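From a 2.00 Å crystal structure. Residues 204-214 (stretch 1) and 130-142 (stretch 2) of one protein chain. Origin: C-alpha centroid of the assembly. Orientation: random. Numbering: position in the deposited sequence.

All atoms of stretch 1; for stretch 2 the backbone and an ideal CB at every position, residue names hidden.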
# COMPACT_ATOMS: atom_id res chain seq x y z
N GLU A 204 5.06 -26.93 5.68
CA GLU A 204 4.16 -26.77 4.55
C GLU A 204 4.25 -25.32 4.10
O GLU A 204 3.97 -24.39 4.87
CB GLU A 204 2.72 -27.12 4.93
CG GLU A 204 2.50 -28.57 5.34
CD GLU A 204 2.43 -28.73 6.85
OE1 GLU A 204 2.90 -27.82 7.59
OE2 GLU A 204 1.89 -29.77 7.32
N LYS A 205 4.63 -25.11 2.85
CA LYS A 205 4.83 -23.75 2.34
C LYS A 205 3.53 -23.07 1.90
O LYS A 205 2.57 -23.72 1.48
CB LYS A 205 5.86 -23.77 1.20
CG LYS A 205 7.26 -24.16 1.65
CD LYS A 205 8.34 -23.40 0.87
CE LYS A 205 9.65 -23.37 1.66
NZ LYS A 205 10.85 -22.99 0.86
N VAL A 206 3.51 -21.74 2.03
CA VAL A 206 2.33 -20.96 1.69
C VAL A 206 2.53 -20.45 0.28
O VAL A 206 3.45 -19.67 0.02
CB VAL A 206 2.12 -19.78 2.68
CG1 VAL A 206 0.83 -19.00 2.33
CG2 VAL A 206 2.08 -20.28 4.11
N LYS A 207 1.68 -20.90 -0.64
CA LYS A 207 1.80 -20.51 -2.04
C LYS A 207 1.20 -19.13 -2.25
O LYS A 207 0.13 -18.81 -1.71
CB LYS A 207 1.09 -21.52 -2.95
CG LYS A 207 1.20 -21.22 -4.44
CD LYS A 207 2.64 -21.50 -4.93
CE LYS A 207 2.87 -20.89 -6.31
NZ LYS A 207 4.24 -21.25 -6.80
N VAL A 208 1.87 -18.31 -3.05
CA VAL A 208 1.35 -16.98 -3.29
C VAL A 208 0.77 -16.93 -4.69
O VAL A 208 1.40 -17.37 -5.65
CB VAL A 208 2.46 -15.93 -3.15
CG1 VAL A 208 1.90 -14.55 -3.44
CG2 VAL A 208 3.07 -15.98 -1.75
N VAL A 209 -0.46 -16.43 -4.80
CA VAL A 209 -1.08 -16.22 -6.09
C VAL A 209 -1.14 -14.72 -6.33
O VAL A 209 -1.50 -13.97 -5.41
CB VAL A 209 -2.52 -16.79 -6.08
CG1 VAL A 209 -3.37 -16.18 -7.17
CG2 VAL A 209 -2.47 -18.33 -6.18
N HIS A 210 -0.76 -14.27 -7.52
CA HIS A 210 -0.87 -12.85 -7.86
C HIS A 210 -2.31 -12.37 -7.72
O HIS A 210 -3.24 -12.91 -8.33
CB HIS A 210 -0.38 -12.57 -9.29
CG HIS A 210 1.10 -12.73 -9.46
ND1 HIS A 210 2.01 -11.84 -8.92
CD2 HIS A 210 1.82 -13.65 -10.14
CE1 HIS A 210 3.23 -12.23 -9.24
NE2 HIS A 210 3.15 -13.32 -9.97
N GLY A 211 -2.49 -11.34 -6.89
CA GLY A 211 -3.80 -10.75 -6.70
C GLY A 211 -4.04 -9.61 -7.67
O GLY A 211 -3.38 -9.48 -8.71
N GLU A 212 -5.01 -8.77 -7.33
CA GLU A 212 -5.41 -7.69 -8.20
C GLU A 212 -5.25 -6.38 -7.45
O GLU A 212 -5.61 -6.29 -6.29
CB GLU A 212 -6.86 -7.92 -8.65
CG GLU A 212 -6.97 -9.05 -9.70
CD GLU A 212 -8.36 -9.67 -9.83
OE1 GLU A 212 -9.29 -9.25 -9.10
OE2 GLU A 212 -8.52 -10.60 -10.65
N TYR A 213 -4.67 -5.38 -8.11
CA TYR A 213 -4.48 -4.09 -7.47
C TYR A 213 -5.84 -3.45 -7.20
O TYR A 213 -6.01 -2.72 -6.23
CB TYR A 213 -3.57 -3.17 -8.30
CG TYR A 213 -2.12 -3.59 -8.22
CD1 TYR A 213 -1.38 -3.38 -7.06
CD2 TYR A 213 -1.49 -4.21 -9.30
CE1 TYR A 213 -0.05 -3.79 -6.97
CE2 TYR A 213 -0.15 -4.62 -9.22
CZ TYR A 213 0.56 -4.40 -8.06
OH TYR A 213 1.88 -4.79 -7.98
N SER A 214 -6.81 -3.75 -8.06
CA SER A 214 -8.17 -3.25 -7.89
C SER A 214 -8.91 -3.87 -6.69
O SER A 214 -9.94 -3.35 -6.27
CB SER A 214 -8.98 -3.49 -9.17
OG SER A 214 -8.90 -4.85 -9.56
N UNK A 130 -1.73 -28.56 -5.30
CA UNK A 130 -0.42 -29.02 -4.86
C UNK A 130 0.09 -28.34 -3.59
O UNK A 130 1.20 -28.60 -3.15
CB UNK A 130 0.59 -28.80 -5.99
N UNK A 131 -0.70 -27.44 -3.02
CA UNK A 131 -0.28 -26.75 -1.81
C UNK A 131 -1.37 -26.83 -0.77
O UNK A 131 -2.56 -26.88 -1.12
CB UNK A 131 0.07 -25.29 -2.10
N UNK A 132 -1.00 -26.79 0.51
CA UNK A 132 -2.02 -26.85 1.55
C UNK A 132 -2.40 -25.49 2.09
O UNK A 132 -3.34 -25.37 2.87
CB UNK A 132 -1.54 -27.73 2.70
N UNK A 133 -1.68 -24.45 1.66
CA UNK A 133 -2.01 -23.08 2.03
C UNK A 133 -1.70 -22.18 0.86
O UNK A 133 -0.67 -22.35 0.20
CB UNK A 133 -1.25 -22.64 3.28
N UNK A 134 -2.60 -21.24 0.58
CA UNK A 134 -2.51 -20.38 -0.59
C UNK A 134 -2.97 -18.99 -0.16
O UNK A 134 -3.99 -18.86 0.50
CB UNK A 134 -3.35 -20.92 -1.75
N UNK A 135 -2.23 -17.94 -0.51
CA UNK A 135 -2.72 -16.58 -0.25
C UNK A 135 -2.61 -15.74 -1.51
O UNK A 135 -1.83 -16.08 -2.40
CB UNK A 135 -1.94 -15.93 0.89
N UNK A 136 -3.40 -14.67 -1.61
CA UNK A 136 -3.31 -13.77 -2.76
C UNK A 136 -2.52 -12.53 -2.29
O UNK A 136 -2.69 -12.10 -1.16
CB UNK A 136 -4.69 -13.39 -3.29
N UNK A 137 -1.66 -11.98 -3.15
CA UNK A 137 -0.82 -10.84 -2.76
C UNK A 137 -0.38 -10.10 -4.00
O UNK A 137 -0.43 -10.67 -5.10
CB UNK A 137 0.40 -11.29 -1.95
N UNK A 138 0.04 -8.84 -3.85
CA UNK A 138 0.49 -8.04 -4.99
C UNK A 138 1.81 -7.37 -4.68
O UNK A 138 2.03 -6.92 -3.54
CB UNK A 138 -0.56 -6.99 -5.37
N UNK A 139 2.70 -7.31 -5.68
CA UNK A 139 3.99 -6.69 -5.47
C UNK A 139 3.75 -5.25 -5.04
O UNK A 139 2.91 -4.55 -5.61
CB UNK A 139 4.86 -6.76 -6.73
N UNK A 140 4.45 -4.82 -3.99
CA UNK A 140 4.21 -3.48 -3.48
C UNK A 140 4.70 -2.47 -4.48
O UNK A 140 5.86 -2.52 -4.93
CB UNK A 140 4.89 -3.27 -2.13
N UNK A 141 3.80 -1.57 -4.86
CA UNK A 141 4.15 -0.45 -5.70
C UNK A 141 4.84 0.67 -4.91
O UNK A 141 5.60 1.42 -5.48
CB UNK A 141 2.90 0.09 -6.39
N UNK A 142 4.56 0.78 -3.62
CA UNK A 142 5.27 1.74 -2.77
C UNK A 142 6.53 1.09 -2.22
O UNK A 142 6.52 -0.07 -1.87
CB UNK A 142 4.38 2.23 -1.63

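Position 130 lies beyond the reach of stretch 1, with nothing within 5.5 Å of its ideal CB, so the contact leaves its choice free; it is Lys130. At 131 the CB points toward stretch 1, 4.0 Å from Lys207 CB, which admits a small or medium side chain, polar or apolar. Asn131 sets its CG 3.6 Å from Lys207 CB. Position 132 points sideways, and Glu204 offers a carboxylate nearby, so a long polar or basic chain would suit. Lys132 makes no direct contact: one water links its N (2.7 Å) to Lys205 O (2.9 Å).

From 133 the backbone is extended and pairs in parallel with stretch 1. The carbonyl of 133 accepts from Lys207 N (2.9 Å to O) whatever the side chain. Its CB lies 4.2 Å from Val206 CG2, favouring a small apolar group; Ala133 packs there, CB to CG2 4.1 Å. Position 134 shares the Lys207 and Val209 face, with Val209 CG2 5.2 Å from the ideal CB, a gap that a branched aliphatic could close. Val134 does so, its CG1 3.7 Å from Val209 CG2.

At 135, N donates to Lys207 O (2.8 Å) and O accepts from Val209 N (2.8 Å). The CB joins the face of Val206 and Val208, so Val, Ile or Leu is plausible; Ile135 places CG2 3.6 Å from Val206 CG1. The CB of 136 is 4.4 Å from Gly211 CA, where no side chain intervenes. Val or Thr would fit; Thr136 brings CG2 4.1 Å from Val209 CG1.

At 137, N donates to Val209 O (3.0 Å) and O accepts from Gly211 N (2.8 Å). With Val208 CG1 3.9 Å from the ideal CB, a small residue suits; Ala137 settles at 3.8 Å, CB to CG1. Position 138 points toward stretch 1, its CB 3.6 Å from Tyr213 CE1, which favours a compact side chain with a methyl. Thr138 lays CG2 over one ring face, 4.2 Å from the Tyr213 centroid.

Position 139 points sideways, its CB 3.8 Å from Tyr213 OH, so many chains able to run past the ring would suit; its carbonyl O accepts from Tyr213 OH (2.6 Å) regardless. Lys139 leads its end away. Position 140 points away, leaving many choices; Ser140 OG donates to the backbone O of 142 (2.5 Å). The CB of 141 points toward stretch 1, 4.9 Å from Tyr213 CE1, inviting a long aliphatic or cationic chain. Lys141 covers the face opposite Thr138, CE 3.9 Å from the Tyr213 centroid (CH-pi) and NZ 4.4 Å (cation-pi). Position 142 is out of reach; it is Asp142.

Stretch 2 (130-142) KNKAVITATKSKD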
# COMPACT_ATOMS: atom_id res chain seq x y z
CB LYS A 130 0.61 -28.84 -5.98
CG LYS A 130 0.39 -29.77 -7.17
CD LYS A 130 1.00 -29.19 -8.43
CE LYS A 130 2.51 -29.20 -8.39
NZ LYS A 130 3.09 -28.47 -9.56
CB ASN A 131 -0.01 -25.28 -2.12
CG ASN A 131 0.97 -25.10 -3.26
OD1 ASN A 131 2.18 -25.25 -3.07
ND2 ASN A 131 0.46 -24.75 -4.45
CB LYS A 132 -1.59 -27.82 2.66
CG LYS A 132 -1.42 -29.25 2.14
CD LYS A 132 -1.50 -30.29 3.25
CE LYS A 132 -1.81 -31.66 2.66
NZ LYS A 132 -2.25 -32.67 3.68
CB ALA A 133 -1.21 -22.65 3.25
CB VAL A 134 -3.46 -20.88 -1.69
CG1 VAL A 134 -3.34 -20.02 -2.96
CG2 VAL A 134 -3.20 -22.37 -2.03
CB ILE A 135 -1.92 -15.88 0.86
CG1 ILE A 135 -0.47 -15.64 0.41
CG2 ILE A 135 -1.92 -16.73 2.12
CD1 ILE A 135 0.37 -14.90 1.47
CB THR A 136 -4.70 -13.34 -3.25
OG1 THR A 136 -5.50 -13.02 -2.11
CG2 THR A 136 -5.36 -14.46 -4.00
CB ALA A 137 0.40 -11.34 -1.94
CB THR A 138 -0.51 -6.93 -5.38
OG1 THR A 138 -0.82 -6.13 -4.22
CG2 THR A 138 -1.79 -7.52 -6.01
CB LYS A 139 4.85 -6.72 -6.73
CG LYS A 139 6.25 -6.16 -6.48
CD LYS A 139 7.09 -6.19 -7.75
CE LYS A 139 7.63 -7.60 -8.00
NZ LYS A 139 8.10 -7.73 -9.41
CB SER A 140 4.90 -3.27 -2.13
OG SER A 140 4.77 -1.91 -1.74
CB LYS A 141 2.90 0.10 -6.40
CG LYS A 141 2.48 -0.69 -7.61
CD LYS A 141 1.30 0.01 -8.33
CE LYS A 141 0.84 -0.79 -9.55
NZ LYS A 141 -0.35 -0.20 -10.24
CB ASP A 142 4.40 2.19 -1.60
CG ASP A 142 3.27 3.09 -2.02
OD1 ASP A 142 3.56 4.23 -2.46
OD2 ASP A 142 2.10 2.67 -1.92
O HOH W 1 1.61 -26.42 0.99
O HOH W 2 -0.86 -31.23 6.45
O HOH W 3 1.71 -8.76 -8.23
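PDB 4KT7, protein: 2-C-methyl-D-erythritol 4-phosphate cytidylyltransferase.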